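PDB 3ZMR: xyloglucan-specific endo-beta-1,4-glucanase BoGH5A from Bacteroides ovatus, which cleaves the beta-1,4-glucan backbone of xyloglucan internally, with retention of anomeric configuration, to release xyloglucan oligosaccharides. Local coordinates for residues D106-R111 with G296-Y301; S39-W44 with T72-V77; P340-I345 with D364-G369. All blocks are in the same frame, centred on the assembly; numbering follows the deposited sequence.

Contact 1: D106-R111 with G296-Y301; sequences DNTGMR and GGRNHY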
loop_
_atom_site.group_PDB
_atom_site.type_symbol
_atom_site.label_atom_id
_atom_site.label_comp_id
_atom_site.label_asym_id
_atom_site.label_seq_id
_atom_site.Cartn_x
_atom_site.Cartn_y
_atom_site.Cartn_z
ATOM N N ASP A 106 13.694 -16.244 10.619
ATOM C CA ASP A 106 13.092 -16.954 11.764
ATOM C C ASP A 106 11.606 -17.083 11.517
ATOM O O ASP A 106 10.906 -16.077 11.410
ATOM C CB ASP A 106 13.383 -16.180 13.067
ATOM C CG ASP A 106 12.938 -16.888 14.337
ATOM O OD1 ASP A 106 12.243 -17.919 14.252
ATOM O OD2 ASP A 106 13.297 -16.386 15.423
ATOM N N ASN A 107 11.108 -18.304 11.379
ATOM C CA ASN A 107 9.672 -18.527 11.193
ATOM C C ASN A 107 8.859 -18.765 12.465
ATOM O O ASN A 107 7.695 -19.180 12.401
ATOM C CB ASN A 107 9.428 -19.641 10.182
ATOM C CG ASN A 107 9.732 -21.016 10.725
ATOM O OD1 ASN A 107 10.067 -21.168 11.874
ATOM N ND2 ASN A 107 9.570 -22.021 9.894
ATOM N N THR A 108 9.453 -18.468 13.610
ATOM C CA THR A 108 8.739 -18.592 14.882
ATOM C C THR A 108 7.516 -17.686 14.871
ATOM O O THR A 108 7.634 -16.479 14.678
ATOM C CB THR A 108 9.634 -18.278 16.084
ATOM O OG1 THR A 108 10.780 -19.128 16.040
ATOM C CG2 THR A 108 8.886 -18.517 17.387
ATOM N N GLY A 109 6.345 -18.277 15.054
ATOM C CA GLY A 109 5.097 -17.497 15.023
ATOM C C GLY A 109 4.657 -17.025 13.652
ATOM O O GLY A 109 3.688 -16.283 13.545
ATOM N N MET A 110 5.341 -17.512 12.613
ATOM C CA MET A 110 5.100 -17.127 11.227
ATOM C C MET A 110 4.542 -18.351 10.502
ATOM O O MET A 110 5.292 -19.195 10.010
ATOM C CB MET A 110 6.359 -16.580 10.533
ATOM C CG MET A 110 7.170 -15.608 11.367
ATOM S SD MET A 110 6.296 -14.204 12.060
ATOM C CE MET A 110 6.166 -13.136 10.643
ATOM N N ARG A 111 3.215 -18.466 10.478
ATOM C CA ARG A 111 2.538 -19.615 9.869
ATOM C C ARG A 111 2.848 -19.716 8.385
ATOM O O ARG A 111 3.059 -18.714 7.700
ATOM C CB ARG A 111 1.042 -19.514 10.075
ATOM C CG ARG A 111 0.638 -19.640 11.549
ATOM C CD ARG A 111 -0.813 -19.228 11.734
ATOM N NE ARG A 111 -0.924 -17.776 11.686
ATOM C CZ ARG A 111 -2.059 -17.102 11.780
ATOM N NH1 ARG A 111 -3.237 -17.737 11.851
ATOM N NH2 ARG A 111 -2.004 -15.782 11.805
ATOM N N GLY A 296 15.905 -9.062 8.417
ATOM C CA GLY A 296 15.857 -10.479 8.675
ATOM C C GLY A 296 14.989 -10.886 9.835
ATOM O O GLY A 296 13.982 -10.243 10.143
ATOM N N GLY A 297 15.356 -11.971 10.517
ATOM C CA GLY A 297 14.524 -12.527 11.572
ATOM C C GLY A 297 13.118 -12.816 11.065
ATOM O O GLY A 297 12.908 -13.242 9.919
ATOM N N ARG A 298 12.128 -12.591 11.918
ATOM C CA ARG A 298 10.732 -12.802 11.509
ATOM C C ARG A 298 10.302 -11.823 10.399
ATOM O O ARG A 298 9.310 -12.068 9.699
ATOM C CB ARG A 298 9.819 -12.664 12.711
ATOM C CG ARG A 298 9.951 -13.804 13.720
ATOM C CD ARG A 298 9.079 -13.484 14.904
ATOM N NE ARG A 298 9.112 -14.383 16.051
ATOM C CZ ARG A 298 10.056 -14.424 16.968
ATOM N NH1 ARG A 298 11.191 -13.725 16.854
ATOM N NH2 ARG A 298 9.855 -15.211 18.038
ATOM N N ASN A 299 11.023 -10.707 10.264
ATOM C CA ASN A 299 10.735 -9.741 9.212
ATOM C C ASN A 299 11.019 -10.282 7.807
ATOM O O ASN A 299 10.569 -9.746 6.820
ATOM C CB ASN A 299 11.492 -8.439 9.411
ATOM C CG ASN A 299 10.944 -7.608 10.564
ATOM O OD1 ASN A 299 9.809 -7.789 11.033
ATOM N ND2 ASN A 299 11.741 -6.683 11.006
ATOM N N HIS A 300 11.755 -11.373 7.723
ATOM C CA HIS A 300 11.923 -12.086 6.451
ATOM C C HIS A 300 10.588 -12.616 5.930
ATOM O O HIS A 300 10.346 -12.602 4.738
ATOM C CB HIS A 300 12.911 -13.243 6.646
ATOM C CG HIS A 300 13.195 -14.034 5.402
ATOM N ND1 HIS A 300 14.086 -13.600 4.458
ATOM C CD2 HIS A 300 12.686 -15.200 4.932
ATOM C CE1 HIS A 300 14.164 -14.488 3.479
ATOM N NE2 HIS A 300 13.317 -15.462 3.737
ATOM N N TYR A 301 9.722 -13.025 6.860
ATOM C CA TYR A 301 8.466 -13.704 6.568
ATOM C C TYR A 301 7.204 -12.858 6.772
ATOM O O TYR A 301 6.098 -13.304 6.426
ATOM C CB TYR A 301 8.338 -14.930 7.470
ATOM C CG TYR A 301 9.368 -16.010 7.214
ATOM C CD1 TYR A 301 9.311 -16.808 6.055
ATOM C CD2 TYR A 301 10.398 -16.255 8.114
ATOM C CE1 TYR A 301 10.218 -17.832 5.814
ATOM C CE2 TYR A 301 11.311 -17.271 7.873
ATOM C CZ TYR A 301 11.212 -18.029 6.721
ATOM O OH TYR A 301 12.122 -19.031 6.503
HETATM O O HOH W 1 6.894 -15.636 17.881
#
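The phenol ring of Tyr301 lies between Asn107 on one face and His300 on the other. Asn107 CB sits 4.2 Å from the ring centroid and 27° off its normal, a CH-pi contact, while CD2 of the His300 imidazole stands over the centre of the opposite face. At the edge, near the ring plane, the carbonyl oxygen Asp106 O lies 3.3 Å from Tyr301 CD2. The same oxygen receives a CA-H...O contact from Arg298, so one turn of chain 296-301 meets it twice. The second flat group, the Arg298 guanidinium, has Asp106 OD2 over one face, 3.7 Å from NH1; this is a long salt bridge resting on charge alone, because the oxygen is well out of the plane and no N-H points at it. Arg298 NE gives a weak, bent bond to Thr108 O (2.9 Å, 127°), and NH2 donates to a water that makes a weak bond to Thr108 O. The chain, extended from CG to NE (chi3 -176°), takes NE out to that carbonyl. The loop carrying it is shaped from within: Asp106 OD1 accepts from both Thr108 N, closing an Asx turn, and Thr108 OG1, whose bond to OD1 is 2.6 Å long. A type II turn from Asn107 to Met110 overlaps it, closed by Met110 N to Asn107 O. Beside the aliphatic part of Arg298, Met110 SD lies 3.9 Å from Arg298 CB, the two crossing at about a right angle. Segment 106-111 precedes helix 115-122, whereas 296-301 links helix 275-293 to strand 304-307, the fifth of the barrel. Gly109 and Arg111 reach on to Asp253, so the loop is joined to the helix-to-strand turns at the end of the (beta/alpha)8 barrel where its strands begin, away from the annotated sites.

Contact 2: S39-W44 with T72-V77; sequences STSESW and TATVTV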
loop_
_atom_site.group_PDB
_atom_site.type_symbol
_atom_site.label_atom_id
_atom_site.label_comp_id
_atom_site.label_asym_id
_atom_site.label_seq_id
_atom_site.Cartn_x
_atom_site.Cartn_y
_atom_site.Cartn_z
ATOM N N SER A 39 18.881 -9.708 -32.780
ATOM C CA SER A 39 17.820 -10.438 -32.109
ATOM C C SER A 39 18.336 -10.826 -30.712
ATOM O O SER A 39 19.543 -10.706 -30.414
ATOM C CB SER A 39 17.390 -11.677 -32.903
ATOM O OG SER A 39 18.407 -12.649 -32.938
ATOM N N THR A 40 17.410 -11.237 -29.860
ATOM C CA THR A 40 17.737 -11.802 -28.546
ATOM C C THR A 40 17.023 -13.151 -28.344
ATOM O O THR A 40 16.002 -13.453 -28.980
ATOM C CB THR A 40 17.365 -10.876 -27.353
ATOM O OG1 THR A 40 15.992 -11.063 -26.993
ATOM C CG2 THR A 40 17.626 -9.408 -27.667
ATOM N N SER A 41 17.556 -13.935 -27.412
ATOM C CA SER A 41 17.100 -15.309 -27.199
ATOM C C SER A 41 15.960 -15.435 -26.178
ATOM O O SER A 41 15.419 -16.525 -26.003
ATOM C CB SER A 41 18.285 -16.178 -26.764
ATOM O OG SER A 41 18.676 -15.857 -25.439
ATOM N N GLU A 42 15.624 -14.336 -25.491
ATOM C CA GLU A 42 14.623 -14.354 -24.413
ATOM C C GLU A 42 13.796 -13.063 -24.419
ATOM O O GLU A 42 14.336 -11.982 -24.629
ATOM C CB GLU A 42 15.277 -14.524 -23.033
ATOM C CG GLU A 42 16.134 -15.771 -22.865
ATOM C CD GLU A 42 15.335 -17.068 -22.841
ATOM O OE1 GLU A 42 14.087 -17.043 -22.725
ATOM O OE2 GLU A 42 15.974 -18.128 -22.912
ATOM N N SER A 43 12.507 -13.199 -24.160
ATOM C CA SER A 43 11.556 -12.087 -24.234
ATOM C C SER A 43 11.814 -11.016 -23.185
ATOM O O SER A 43 11.435 -9.871 -23.383
ATOM C CB SER A 43 10.113 -12.595 -24.122
ATOM O OG SER A 43 9.881 -13.230 -22.879
ATOM N N TRP A 44 12.486 -11.383 -22.091
ATOM C CA TRP A 44 12.778 -10.409 -21.001
ATOM C C TRP A 44 14.026 -9.547 -21.265
ATOM O O TRP A 44 14.339 -8.616 -20.516
ATOM C CB TRP A 44 12.933 -11.107 -19.635
ATOM C CG TRP A 44 13.973 -12.231 -19.594
ATOM C CD1 TRP A 44 13.720 -13.579 -19.747
ATOM C CD2 TRP A 44 15.403 -12.119 -19.428
ATOM N NE1 TRP A 44 14.881 -14.294 -19.661
ATOM C CE2 TRP A 44 15.931 -13.438 -19.484
ATOM C CE3 TRP A 44 16.294 -11.040 -19.220
ATOM C CZ2 TRP A 44 17.290 -13.712 -19.350
ATOM C CZ3 TRP A 44 17.668 -11.317 -19.084
ATOM C CH2 TRP A 44 18.141 -12.659 -19.130
ATOM N N THR A 72 19.754 -16.202 -17.852
ATOM C CA THR A 72 20.672 -15.852 -18.921
ATOM C C THR A 72 19.983 -15.772 -20.282
ATOM O O THR A 72 18.943 -16.373 -20.530
ATOM C CB THR A 72 21.839 -16.853 -19.028
ATOM O OG1 THR A 72 21.335 -18.163 -19.352
ATOM C CG2 THR A 72 22.661 -16.893 -17.720
ATOM N N ALA A 73 20.591 -14.984 -21.147
ATOM C CA ALA A 73 20.137 -14.820 -22.518
ATOM C C ALA A 73 21.338 -14.511 -23.407
ATOM O O ALA A 73 22.478 -14.286 -22.939
ATOM C CB ALA A 73 19.137 -13.692 -22.606
ATOM N N THR A 74 21.080 -14.542 -24.709
ATOM C CA THR A 74 22.057 -14.018 -25.667
ATOM C C THR A 74 21.428 -12.921 -26.516
ATOM O O THR A 74 20.200 -12.836 -26.659
ATOM C CB THR A 74 22.634 -15.107 -26.594
ATOM O OG1 THR A 74 21.568 -15.701 -27.342
ATOM C CG2 THR A 74 23.354 -16.163 -25.795
ATOM N N VAL A 75 22.303 -12.074 -27.035
ATOM C CA VAL A 75 21.972 -11.059 -28.032
ATOM C C VAL A 75 22.883 -11.335 -29.229
ATOM O O VAL A 75 24.123 -11.357 -29.104
ATOM C CB VAL A 75 22.224 -9.633 -27.484
ATOM C CG1 VAL A 75 21.937 -8.584 -28.549
ATOM C CG2 VAL A 75 21.352 -9.371 -26.248
ATOM N N THR A 76 22.258 -11.550 -30.382
ATOM C CA THR A 76 22.975 -11.915 -31.597
ATOM C C THR A 76 22.963 -10.779 -32.585
ATOM O O THR A 76 21.894 -10.320 -33.013
ATOM C CB THR A 76 22.334 -13.160 -32.223
ATOM O OG1 THR A 76 22.507 -14.246 -31.315
ATOM C CG2 THR A 76 22.988 -13.540 -33.573
ATOM N N VAL A 77 24.164 -10.313 -32.904
ATOM C CA VAL A 77 24.361 -9.270 -33.924
ATOM C C VAL A 77 24.864 -9.940 -35.204
ATOM O O VAL A 77 25.834 -10.693 -35.179
ATOM C CB VAL A 77 25.374 -8.208 -33.462
ATOM C CG1 VAL A 77 25.343 -7.013 -34.393
ATOM C CG2 VAL A 77 25.096 -7.785 -32.003
#
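Ser41 OG accepts the backbone N-H of Thr74 in a nearly straight bond of 2.8 Å, the N-H...O angle being 170°. The hydroxyl here stands where a strand carbonyl would be expected, since the regular ladder ends one residue earlier. Ser41 N still donates to Thr74 O at 3.0 Å, so backbone and side chain of one serine hold both backbone polar groups, N-H and C=O, of Thr74. With chi1 at 72°, Ser41 OG lies between its own N and carbonyl carbon, and from there it also approaches Ala73 CA to 3.4 Å. The ladder itself is antiparallel: Ser39 and Thr76 form a hydrogen-bonded pair with Thr76 N to Ser39 O at 2.8 Å, and Thr40 and Val75 form the adjoining non-hydrogen-bonded pair. Thr40 and Val75 point the same way, and their methyls CG2 and CG2 meet at 4.0 Å; the Thr40 hydroxyl has Cys45 O and Glu42 O both within reach of its one proton. Past Ser41 the contact passes to the Trp44 ring and the carbon atoms of Glu42 and Ala73. Trp44 brings the edge of its ring to Thr72 O, with CZ2 at 3.3 Å, while the same CZ2 lies 3.7 Å from Ala73 CB. Glu42 CB rests on one face of the indole, offset toward the rim, and Glu42 CG touches Ala73 CB. Replacing Trp44 by an alanine would probably leave Ala73 CB and Glu42 CB beside a gap and rob Arg71 of its cation-pi partner. Strand 71-78 lies between 36-40 and 85-91 in the sheet of the BACON domain, bonded to the latter through Ala73, Val75 and Val77. Val75 faces Ile38, Val89 and Ile60, the last from strand 55-62, whereas Ser39 and Thr76 point to the other side, where Thr76 meets Ile86.

Contact 3: P340-I345 with D364-G369; sequences PYDFTI and DVSATG. With GLC (alpha-D-glucopyranose), chain L; EDO (1,2-ethanediol), chain F.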
loop_
_atom_site.group_PDB
_atom_site.type_symbol
_atom_site.label_atom_id
_atom_site.label_comp_id
_atom_site.label_asym_id
_atom_site.label_seq_id
_atom_site.Cartn_x
_atom_site.Cartn_y
_atom_site.Cartn_z
ATOM N N PRO A 340 -19.124 7.699 -2.977
ATOM C CA PRO A 340 -18.970 9.016 -3.548
ATOM C C PRO A 340 -18.566 10.039 -2.487
ATOM O O PRO A 340 -19.159 10.104 -1.381
ATOM C CB PRO A 340 -20.375 9.330 -4.080
ATOM C CG PRO A 340 -21.307 8.564 -3.206
ATOM C CD PRO A 340 -20.518 7.412 -2.597
ATOM N N TYR A 341 -17.532 10.795 -2.815
ATOM C CA TYR A 341 -16.907 11.749 -1.896
ATOM C C TYR A 341 -17.909 12.766 -1.304
ATOM O O TYR A 341 -17.840 13.081 -0.116
ATOM C CB TYR A 341 -15.796 12.498 -2.638
ATOM C CG TYR A 341 -15.173 13.608 -1.852
ATOM C CD1 TYR A 341 -14.201 13.360 -0.899
ATOM C CD2 TYR A 341 -15.549 14.936 -2.081
ATOM C CE1 TYR A 341 -13.624 14.393 -0.179
ATOM C CE2 TYR A 341 -14.963 15.981 -1.377
ATOM C CZ TYR A 341 -14.012 15.702 -0.426
ATOM O OH TYR A 341 -13.448 16.733 0.293
ATOM N N ASP A 342 -18.849 13.235 -2.118
ATOM C CA ASP A 342 -19.803 14.240 -1.650
ATOM C C ASP A 342 -20.810 13.725 -0.607
ATOM O O ASP A 342 -21.418 14.519 0.099
ATOM C CB ASP A 342 -20.475 15.025 -2.799
ATOM C CG ASP A 342 -21.313 14.183 -3.704
ATOM O OD1 ASP A 342 -21.386 12.946 -3.539
ATOM O OD2 ASP A 342 -21.952 14.785 -4.595
ATOM N N PHE A 343 -20.933 12.412 -0.508
ATOM C CA PHE A 343 -21.673 11.770 0.567
ATOM C C PHE A 343 -20.775 11.425 1.773
ATOM O O PHE A 343 -21.053 11.798 2.915
ATOM C CB PHE A 343 -22.382 10.504 0.056
ATOM C CG PHE A 343 -23.024 9.683 1.142
ATOM C CD1 PHE A 343 -24.154 10.122 1.807
ATOM C CD2 PHE A 343 -22.476 8.466 1.511
ATOM C CE1 PHE A 343 -24.714 9.362 2.805
ATOM C CE2 PHE A 343 -23.037 7.695 2.510
ATOM C CZ PHE A 343 -24.152 8.145 3.165
ATOM N N THR A 344 -19.666 10.744 1.508
ATOM C CA THR A 344 -18.883 10.162 2.599
ATOM C C THR A 344 -18.146 11.180 3.465
ATOM O O THR A 344 -18.288 11.152 4.683
ATOM C CB THR A 344 -17.868 9.132 2.111
ATOM O OG1 THR A 344 -16.990 9.751 1.167
ATOM C CG2 THR A 344 -18.583 7.910 1.510
ATOM N N ILE A 345 -17.312 12.021 2.853
ATOM C CA ILE A 345 -16.334 12.810 3.607
ATOM C C ILE A 345 -16.213 14.288 3.195
ATOM O O ILE A 345 -15.447 15.045 3.795
ATOM C CB ILE A 345 -14.945 12.131 3.637
ATOM C CG1 ILE A 345 -14.405 11.936 2.244
ATOM C CG2 ILE A 345 -14.981 10.785 4.386
ATOM C CD1 ILE A 345 -12.936 11.533 2.265
ATOM N N ASP A 364 -31.754 13.305 -2.027
ATOM C CA ASP A 364 -30.498 14.056 -1.873
ATOM C C ASP A 364 -29.304 13.138 -2.025
ATOM O O ASP A 364 -28.407 13.082 -1.139
ATOM C CB ASP A 364 -30.451 14.831 -0.548
ATOM C CG ASP A 364 -29.250 15.798 -0.472
ATOM O OD1 ASP A 364 -28.971 16.499 -1.484
ATOM O OD2 ASP A 364 -28.571 15.830 0.585
ATOM N N VAL A 365 -29.296 12.422 -3.164
ATOM C CA VAL A 365 -28.247 11.448 -3.435
ATOM C C VAL A 365 -27.222 11.973 -4.424
ATOM O O VAL A 365 -27.482 12.860 -5.268
ATOM C CB VAL A 365 -28.759 10.056 -3.901
ATOM C CG1 VAL A 365 -29.666 9.391 -2.862
ATOM C CG2 VAL A 365 -29.471 10.113 -5.248
ATOM N N SER A 366 -26.052 11.354 -4.348
ATOM C CA SER A 366 -24.959 11.685 -5.257
ATOM C C SER A 366 -25.257 11.214 -6.694
ATOM O O SER A 366 -26.001 10.259 -6.884
ATOM C CB SER A 366 -23.663 11.013 -4.796
ATOM O OG SER A 366 -23.397 11.337 -3.443
ATOM N N ALA A 367 -24.623 11.870 -7.675
ATOM C CA ALA A 367 -24.719 11.490 -9.111
ATOM C C ALA A 367 -23.897 10.261 -9.489
ATOM O O ALA A 367 -24.055 9.700 -10.576
ATOM C CB ALA A 367 -24.302 12.665 -10.000
ATOM N N THR A 368 -23.001 9.878 -8.589
ATOM C CA THR A 368 -22.100 8.733 -8.768
ATOM C C THR A 368 -22.087 7.942 -7.464
ATOM O O THR A 368 -22.681 8.344 -6.474
ATOM C CB THR A 368 -20.655 9.184 -9.063
ATOM O OG1 THR A 368 -20.121 9.893 -7.947
ATOM C CG2 THR A 368 -20.589 10.073 -10.310
ATOM N N GLY A 369 -21.382 6.824 -7.480
ATOM C CA GLY A 369 -21.113 6.051 -6.285
ATOM C C GLY A 369 -22.300 5.384 -5.633
ATOM O O GLY A 369 -22.246 5.050 -4.448
HETATM C C1 GLC L . -7.670 9.112 4.061
HETATM C C2 GLC L . -6.532 9.475 5.008
HETATM C C3 GLC L . -7.046 9.841 6.402
HETATM C C4 GLC L . -8.106 10.933 6.221
HETATM C C5 GLC L . -9.126 10.528 5.147
HETATM C C6 GLC L . -10.233 11.554 4.919
HETATM O O2 GLC L . -5.613 8.415 5.031
HETATM O O3 GLC L . -5.968 10.211 7.291
HETATM O O4 GLC L . -8.739 11.060 7.464
HETATM O O5 GLC L . -8.475 10.253 3.927
HETATM O O6 GLC L . -11.294 11.211 5.790
HETATM C C1 EDO F . -29.581 17.633 4.484
HETATM O O1 EDO F . -29.708 17.219 3.113
HETATM C C2 EDO F . -30.578 18.753 4.795
HETATM O O2 EDO F . -30.219 19.895 4.014
HETATM O O HOH W 2 -22.837 13.917 -6.843
#
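A short helix packs here against an irregular strip of the same long loop, which follows barrel strand 331-337 and leads into helix 371-379; the contact is compact, largely buried and mixes one short hydrogen bond with proline packing. The polar part is Ser366 OG donating to Asp342 OD1 at 2.6 Å, on the syn side but 33° out of the carboxylate plane. With chi1 at 63°, Asp342 CG lies 3.5 Å from Ser366 OG. The second oxygen, OD2, accepts from a water at 2.6 Å. That water accepts in turn from Ala367 N at 2.8 Å, so one oxygen holds the Ser366 hydroxyl and the other reaches Ala367 N through the water. The packing part is Pro340, preceded by a cis peptide and occupying the N-cap position, whose ring carbons lie against oxygens of 366-369. Its CG approaches Ser366 OG to 3.5 Å, CB leans on Thr368 O, and CD reaches Gly369 O, also 3.5 Å away. Gly369 has positive phi, and a beta carbon there would collide with Pro340 CB. Phe343 CB lies 3.7 Å from Ser366 OG, while its ring leads on to meet those of Trp356 and Tyr419, the latter on helix 406-429. Just past the helix, Ile345 lines the sugar pocket, its CD1 lying 3.8 Å from C6 of the bound glucose, although the packing face itself is away from the annotated sites. Two donors, a hydroxyl and a water, each give a proton to Asp342 in the first turn of the helix, an environment consistent with an ionised carboxylate.

In the fold
From the N terminus, contact 2 comes first, closing an all-beta excursion between residues 44 and 72 within the BACON domain. Contact 1 opens in the loop that follows strand 85-91: there the turn before barrel strand 304-307 returns to the connection ahead of helix 115-122, enclosing 184 residues that hold the earlier barrel strands. Contact 3 follows, a short closure inside the loop between strand 331-337 and helix 371-379. The three are in series, none nested or crossing. Contacts 1 and 3 lie on opposite sides of the chain's centre, their centres 43 Å apart, while contact 2 stands about 22 Å from contact 1 between nearest atoms.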